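Local coordinates for autolysin E (Staphylococcus aureus, PDB 4PI8), which probably hydrolyses glycosidic bonds in the NAG-NAM glycan strands of peptidoglycan, as a lysozyme-clan glucosaminidase, and here holds a NAG-NAM disaccharide, at residues N169-E173 against N174-N178; P186-P189 against A190-Q193. The protein carries 1 engineered substitution. All coordinates share one frame; numbering follows the deposited sequence.

Interaction 1: N169-E173 against N174-N178; sequences NEYFE and NNQLN. With AMU (N-acetyl-beta-muramic acid), chain B.
Y171 and Q176 lie against each other at the buried end of this turn. The side-chain amide of Q176 lies obliquely against the CD2–CE2 side of the tyrosine ring, OE1 coming to 3.6 Å from CD2 of Y171, with ring and amide planes 44° apart. Behind them the carbonyl oxygen of Y171 takes two backbone bonds from opposite faces of its plane: N174 N sits above the plane at 2.9 Å from Y171 O, while Q176 N reaches the same oxygen at 3.0 Å and more nearly in line with the C=O. F172 packs just as closely, for Q176 O lies near the plane of its ring, at the edge, 3.3 Å from CD1.

These bonds belong to a Schellman motif, which ends the helix that began at 156. Q176 N to Y171 O and N175 N to F172 O, the latter 3.2 Å long, are its two bonds, with N175 at positive phi (63°) as the C-prime residue; a type I turn from F172 to N175 lies within it. The chain then leaves toward helix 179-184, whose N-cap is N178.

The amide of N174 reaches along the turn to the side chain of Q176. With its CG set anti to the backbone N (chi1 -168°), ND2 gives a fairly straight bond of 2.9 Å to OE1 of Q176 and keeps that acceptor nearly within its own amide plane. H192 holds the same oxygen from outside the turn. Toward solvent the contact thins: E173 and N174 are exposed, E173 makes a salt bridge to R168 through its carboxylate, and L177 contributes little more than CD2, laid against the carbonyl oxygen of F172. At the far end of the Y171 ring, OH donates a 2.7 Å hydrogen bond to O10 of the muramic acid lactyl carboxylate.

Interaction 2: P186-P189 against A190-Q193; sequences PENP and AQHQ. With NAG (2-acetamido-2-deoxy-beta-D-glucopyranose), chain C; AMU (N-acetyl-beta-muramic acid), chain B.
The side chains of N188 and Q191 lie along the same flank of a type II turn that runs from N188 to Q191, their nearest atoms, CB of N188 and OE1 of Q191, being 4.1 Å apart. The turn's backbone bond, Q191 N to N188 O, is weak at 3.3 Å. Q191 stretches back over it: beyond CG its chain is extended, CB rests against the N188 carbonyl oxygen, and the amide arrives beside the first half of the turn. A water completes the link, donating to P189 O and to OE1 of Q191, the second bond being 2.9 Å from the water oxygen, so the exposed glutamine is tied to the turn's central peptide through solvent.

Q193 takes the other side of this peptide, accepting from its N-H. Its CG stands beside the backbone N and the extended chain carries OE1 back to A190 N, 2.9 Å away; the donor lies above the amide plane, with an N-H...O angle of 142°. Q18 gives this oxygen a second hydrogen bond. A190 itself has positive phi (76°), as the third residue of a type II turn does, and its CB is pressed to 3.0 Å from P189 O.

Beyond the turn the chain meets the sugar. Q193 N donates a nearly straight bond (169°) of 2.9 Å to O7 of the NAG acetamide, and the methyl C8 of that group lies near A190 O. H192, its CG anti to the backbone N, brings NE2 to a packing distance of 3.7 Å from O10 of the muramic acid, which lies oblique to the ring.

The whole segment belongs to the loop between helices 179-184 and 200-215: P189 packs on A14, M17 and Q18 of helix 11-18, while on helix 179-184 P186 rests on Y180 and Q193 on R183.

Interactions 1 and 2 follow one another along the chain, their centres about 12 Å apart, and meet side by side at the glycan pocket. The junction is polar as well as aromatic: Q176 OE1 and H192 ND1 are 2.8 Å apart in a probable hydrogen bond, and the rings of Y171 and H192 stack, with CZ of Y171 3.2 Å from CE1 of H192. Farther from the sugars, N175 ND2 and E187 OE1 are joined by a second probable bond of 3.1 Å. Both contacts reach the muramic acid, 169-178 by a hydrogen bond from Y171 to its carboxylate; 186-193 also donates a backbone hydrogen bond to the NAG acetamide.

Interaction 1: N169-E173 against N174-N178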
loop_
_atom_site.group_PDB
_atom_site.type_symbol
_atom_site.label_atom_id
_atom_site.label_comp_id
_atom_site.label_asym_id
_atom_site.label_seq_id
_atom_site.Cartn_x
_atom_site.Cartn_y
_atom_site.Cartn_z
ATOM N N ASN A 169 3.427 -11.162 4.095
ATOM C CA ASN A 169 3.150 -11.985 5.311
ATOM C C ASN A 169 1.934 -11.531 6.034
ATOM O O ASN A 169 1.237 -12.389 6.597
ATOM C CB ASN A 169 4.345 -11.974 6.222
ATOM C CG ASN A 169 5.461 -12.855 5.715
ATOM O OD1 ASN A 169 5.238 -13.730 4.940
ATOM N ND2 ASN A 169 6.657 -12.595 6.175
ATOM N N GLU A 170 1.640 -10.238 6.048
ATOM C CA GLU A 170 0.529 -9.747 6.855
ATOM C C GLU A 170 -0.759 -9.496 6.096
ATOM O O GLU A 170 -1.828 -9.564 6.679
ATOM C CB GLU A 170 0.895 -8.482 7.612
ATOM C CG GLU A 170 2.162 -8.701 8.433
ATOM C CD GLU A 170 2.066 -9.865 9.401
ATOM O OE1 GLU A 170 0.984 -10.036 10.036
ATOM O OE2 GLU A 170 3.092 -10.591 9.505
ATOM N N TYR A 171 -0.695 -9.183 4.794
ATOM C CA TYR A 171 -1.856 -8.928 3.973
ATOM C C TYR A 171 -2.115 -10.071 3.014
ATOM O O TYR A 171 -3.220 -10.687 2.998
ATOM C CB TYR A 171 -1.769 -7.539 3.272
ATOM C CG TYR A 171 -2.062 -6.451 4.257
ATOM C CD1 TYR A 171 -1.082 -6.000 5.145
ATOM C CD2 TYR A 171 -3.332 -5.910 4.379
ATOM C CE1 TYR A 171 -1.335 -5.036 6.117
ATOM C CE2 TYR A 171 -3.596 -4.967 5.380
ATOM C CZ TYR A 171 -2.606 -4.543 6.217
ATOM O OH TYR A 171 -2.905 -3.620 7.189
ATOM N N PHE A 172 -1.164 -10.396 2.132
ATOM C CA PHE A 172 -1.454 -11.401 1.131
ATOM C C PHE A 172 -1.762 -12.786 1.771
ATOM O O PHE A 172 -2.634 -13.508 1.314
ATOM C CB PHE A 172 -0.359 -11.545 0.078
ATOM C CG PHE A 172 -0.077 -10.311 -0.737
ATOM C CD1 PHE A 172 -0.940 -9.238 -0.771
ATOM C CD2 PHE A 172 1.006 -10.309 -1.570
ATOM C CE1 PHE A 172 -0.707 -8.177 -1.604
ATOM C CE2 PHE A 172 1.212 -9.254 -2.420
ATOM C CZ PHE A 172 0.380 -8.173 -2.450
ATOM N N GLU A 173 -1.037 -13.131 2.802
ATOM C CA GLU A 173 -1.271 -14.401 3.520
ATOM C C GLU A 173 -2.527 -14.347 4.364
ATOM O O GLU A 173 -2.964 -15.409 4.859
ATOM C CB GLU A 173 -0.070 -14.779 4.351
ATOM C CG GLU A 173 1.156 -15.178 3.531
ATOM C CD GLU A 173 0.925 -16.364 2.670
ATOM O OE1 GLU A 173 0.518 -17.446 3.206
ATOM O OE2 GLU A 173 1.056 -16.272 1.471
ATOM N N ASN A 174 -3.130 -13.183 4.495
ATOM C CA ASN A 174 -4.416 -12.978 5.201
ATOM C C ASN A 174 -5.566 -12.860 4.217
ATOM O O ASN A 174 -6.605 -12.292 4.576
ATOM C CB ASN A 174 -4.343 -11.758 6.119
ATOM C CG ASN A 174 -5.511 -11.658 7.096
ATOM O OD1 ASN A 174 -5.816 -12.695 7.743
ATOM N ND2 ASN A 174 -6.210 -10.526 7.144
ATOM N N ASN A 175 -5.391 -13.280 2.957
ATOM C CA ASN A 175 -6.413 -13.215 1.961
ATOM C C ASN A 175 -6.894 -11.809 1.592
ATOM O O ASN A 175 -7.980 -11.615 1.031
ATOM C CB ASN A 175 -7.613 -14.110 2.372
ATOM C CG ASN A 175 -8.502 -14.469 1.204
ATOM O OD1 ASN A 175 -8.023 -14.720 0.074
ATOM N ND2 ASN A 175 -9.838 -14.532 1.451
ATOM N N GLN A 176 -5.995 -10.837 1.761
ATOM C CA GLN A 176 -6.227 -9.460 1.253
ATOM C C GLN A 176 -5.250 -9.345 0.065
ATOM O O GLN A 176 -4.101 -8.991 0.244
ATOM C CB GLN A 176 -5.967 -8.460 2.367
ATOM C CG GLN A 176 -6.984 -8.530 3.487
ATOM C CD GLN A 176 -6.619 -7.664 4.681
ATOM O OE1 GLN A 176 -5.912 -8.102 5.587
ATOM N NE2 GLN A 176 -7.037 -6.445 4.683
ATOM N N LEU A 177 -5.761 -9.697 -1.105
ATOM C CA LEU A 177 -4.986 -9.966 -2.301
ATOM C C LEU A 177 -5.031 -8.855 -3.320
ATOM O O LEU A 177 -4.340 -8.959 -4.350
ATOM C CB LEU A 177 -5.508 -11.252 -2.982
ATOM C CG LEU A 177 -5.714 -12.468 -2.087
ATOM C CD1 LEU A 177 -6.145 -13.627 -3.038
ATOM C CD2 LEU A 177 -4.430 -12.774 -1.379
ATOM N N ASN A 178 -5.873 -7.880 -3.117
ATOM C CA ASN A 178 -5.979 -6.723 -4.005
ATOM C C ASN A 178 -6.125 -5.473 -3.204
ATOM O O ASN A 178 -6.293 -5.503 -1.956
ATOM C CB ASN A 178 -7.041 -6.954 -5.061
ATOM C CG ASN A 178 -8.437 -6.998 -4.516
ATOM O OD1 ASN A 178 -8.804 -6.305 -3.571
ATOM N ND2 ASN A 178 -9.271 -7.814 -5.204
HETATM C C1 AMU B . -2.604 2.739 8.985
HETATM C C2 AMU B . -1.954 1.493 9.510
HETATM C C3 AMU B . -3.014 0.560 10.116
HETATM C C4 AMU B . -3.821 1.357 11.168
HETATM C C5 AMU B . -4.275 2.662 10.582
HETATM C C6 AMU B . -5.047 3.498 11.605
HETATM C C7 AMU B . -0.100 0.103 8.576
HETATM C C8 AMU B . 0.340 -0.685 7.361
HETATM C C9 AMU B . -2.632 -1.814 9.947
HETATM C C10 AMU B . -1.475 -2.715 10.143
HETATM C C11 AMU B . -3.936 -2.472 10.389
HETATM O O1 AMU B . -1.640 3.641 8.465
HETATM O O3 AMU B . -2.434 -0.607 10.691
HETATM O O4 AMU B . -4.906 0.487 11.531
HETATM O O5 AMU B . -3.174 3.404 10.120
HETATM O O6 AMU B . -5.653 4.659 11.027
HETATM O O7 AMU B . 0.619 0.221 9.545
HETATM O O10 AMU B . -1.170 -3.557 9.247
HETATM O O11 AMU B . -0.821 -2.658 11.261
HETATM N N2 AMU B . -1.255 0.741 8.437
#

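Interaction 2: P186-P189 against A190-Q193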
loop_
_atom_site.group_PDB
_atom_site.type_symbol
_atom_site.label_atom_id
_atom_site.label_comp_id
_atom_site.label_asym_id
_atom_site.label_seq_id
_atom_site.Cartn_x
_atom_site.Cartn_y
_atom_site.Cartn_z
ATOM N N PRO A 186 -13.261 -6.596 3.234
ATOM C CA PRO A 186 -14.682 -6.959 3.240
ATOM C C PRO A 186 -14.946 -8.282 3.953
ATOM O O PRO A 186 -16.120 -8.473 4.431
ATOM C CB PRO A 186 -15.051 -7.030 1.774
ATOM C CG PRO A 186 -13.789 -7.002 1.024
ATOM C CD PRO A 186 -12.781 -6.325 1.877
ATOM N N GLU A 187 -14.008 -9.177 4.080
ATOM C CA GLU A 187 -14.205 -10.434 4.819
ATOM C C GLU A 187 -14.397 -10.136 6.277
ATOM O O GLU A 187 -15.151 -10.870 6.972
ATOM C CB GLU A 187 -13.019 -11.336 4.626
ATOM C CG GLU A 187 -13.159 -12.767 5.144
ATOM C CD GLU A 187 -12.009 -13.679 4.748
ATOM O OE1 GLU A 187 -11.013 -13.290 4.087
ATOM O OE2 GLU A 187 -12.137 -14.917 5.033
ATOM N N ASN A 188 -13.764 -9.092 6.811
ATOM C CA ASN A 188 -13.824 -8.665 8.224
ATOM C C ASN A 188 -13.767 -7.127 8.282
ATOM O O ASN A 188 -12.752 -6.533 8.610
ATOM C CB ASN A 188 -12.731 -9.274 9.091
ATOM C CG ASN A 188 -12.920 -10.760 9.300
ATOM O OD1 ASN A 188 -12.256 -11.625 8.646
ATOM N ND2 ASN A 188 -13.830 -11.084 10.136
ATOM N N PRO A 189 -14.871 -6.480 7.944
ATOM C CA PRO A 189 -14.856 -5.034 7.751
ATOM C C PRO A 189 -14.365 -4.259 8.949
ATOM O O PRO A 189 -14.692 -4.575 10.108
ATOM C CB PRO A 189 -16.336 -4.715 7.415
ATOM C CG PRO A 189 -16.835 -5.918 6.790
ATOM C CD PRO A 189 -16.170 -7.058 7.533
ATOM N N ALA A 190 -13.578 -3.227 8.706
ATOM C CA ALA A 190 -13.085 -2.286 9.674
ATOM C C ALA A 190 -11.965 -2.804 10.540
ATOM O O ALA A 190 -11.549 -2.105 11.508
ATOM C CB ALA A 190 -14.218 -1.635 10.515
ATOM N N GLN A 191 -11.422 -3.985 10.276
ATOM C CA GLN A 191 -10.256 -4.507 10.915
ATOM C C GLN A 191 -9.183 -4.640 9.877
ATOM O O GLN A 191 -9.427 -5.006 8.737
ATOM C CB GLN A 191 -10.502 -5.995 11.424
ATOM C CG GLN A 191 -11.529 -6.030 12.491
ATOM C CD GLN A 191 -11.512 -7.358 13.177
ATOM O OE1 GLN A 191 -12.436 -8.156 13.039
ATOM N NE2 GLN A 191 -10.450 -7.624 13.866
ATOM N N HIS A 192 -7.949 -4.561 10.357
ATOM C CA HIS A 192 -6.764 -4.888 9.565
ATOM C C HIS A 192 -6.803 -4.195 8.206
ATOM O O HIS A 192 -6.551 -4.868 7.168
ATOM C CB HIS A 192 -6.542 -6.401 9.442
ATOM C CG HIS A 192 -5.117 -6.713 9.143
ATOM N ND1 HIS A 192 -4.684 -7.100 7.883
ATOM C CD2 HIS A 192 -3.993 -6.516 9.880
ATOM C CE1 HIS A 192 -3.367 -7.185 7.886
ATOM N NE2 HIS A 192 -2.913 -6.826 9.074
ATOM N N GLN A 193 -6.974 -2.906 8.217
ATOM C CA GLN A 193 -7.018 -2.095 6.953
ATOM C C GLN A 193 -5.746 -1.305 6.828
ATOM O O GLN A 193 -5.197 -0.736 7.757
ATOM C CB GLN A 193 -8.249 -1.224 6.976
ATOM C CG GLN A 193 -9.481 -2.114 6.857
ATOM C CD GLN A 193 -10.876 -1.495 6.853
ATOM O OE1 GLN A 193 -11.811 -2.241 6.611
ATOM N NE2 GLN A 193 -11.008 -0.243 7.157
HETATM C C1 NAG C . -5.101 0.363 12.929
HETATM C C2 NAG C . -6.379 -0.479 13.025
HETATM C C3 NAG C . -6.693 -0.706 14.514
HETATM C C4 NAG C . -5.466 -1.274 15.159
HETATM C C5 NAG C . -4.223 -0.436 14.914
HETATM C C6 NAG C . -3.021 -1.191 15.398
HETATM C C7 NAG C . -8.088 -0.475 11.201
HETATM C C8 NAG C . -9.285 0.206 10.658
HETATM N N2 NAG C . -7.549 0.046 12.317
HETATM O O3 NAG C . -7.757 -1.641 14.612
HETATM O O4 NAG C . -5.657 -1.285 16.571
HETATM O O5 NAG C . -4.012 -0.309 13.508
HETATM O O6 NAG C . -1.956 -0.245 15.281
HETATM O O7 NAG C . -7.604 -1.479 10.662
HETATM C C1 AMU B . -2.604 2.739 8.985
HETATM C C2 AMU B . -1.954 1.493 9.510
HETATM C C3 AMU B . -3.014 0.560 10.116
HETATM C C4 AMU B . -3.821 1.357 11.168
HETATM C C5 AMU B . -4.275 2.662 10.582
HETATM C C6 AMU B . -5.047 3.498 11.605
HETATM C C7 AMU B . -0.100 0.103 8.576
HETATM C C8 AMU B . 0.340 -0.685 7.361
HETATM C C9 AMU B . -2.632 -1.814 9.947
HETATM C C10 AMU B . -1.475 -2.715 10.143
HETATM C C11 AMU B . -3.936 -2.472 10.389
HETATM O O1 AMU B . -1.640 3.641 8.465
HETATM O O3 AMU B . -2.434 -0.607 10.691
HETATM O O4 AMU B . -4.906 0.487 11.531
HETATM O O5 AMU B . -3.174 3.404 10.120
HETATM O O6 AMU B . -5.653 4.659 11.027
HETATM O O7 AMU B . 0.619 0.221 9.545
HETATM O O10 AMU B . -1.170 -3.557 9.247
HETATM O O11 AMU B . -0.821 -2.658 11.261
HETATM N N2 AMU B . -1.255 0.741 8.437
HETATM O O HOH W 1 -14.659 -6.920 11.727
#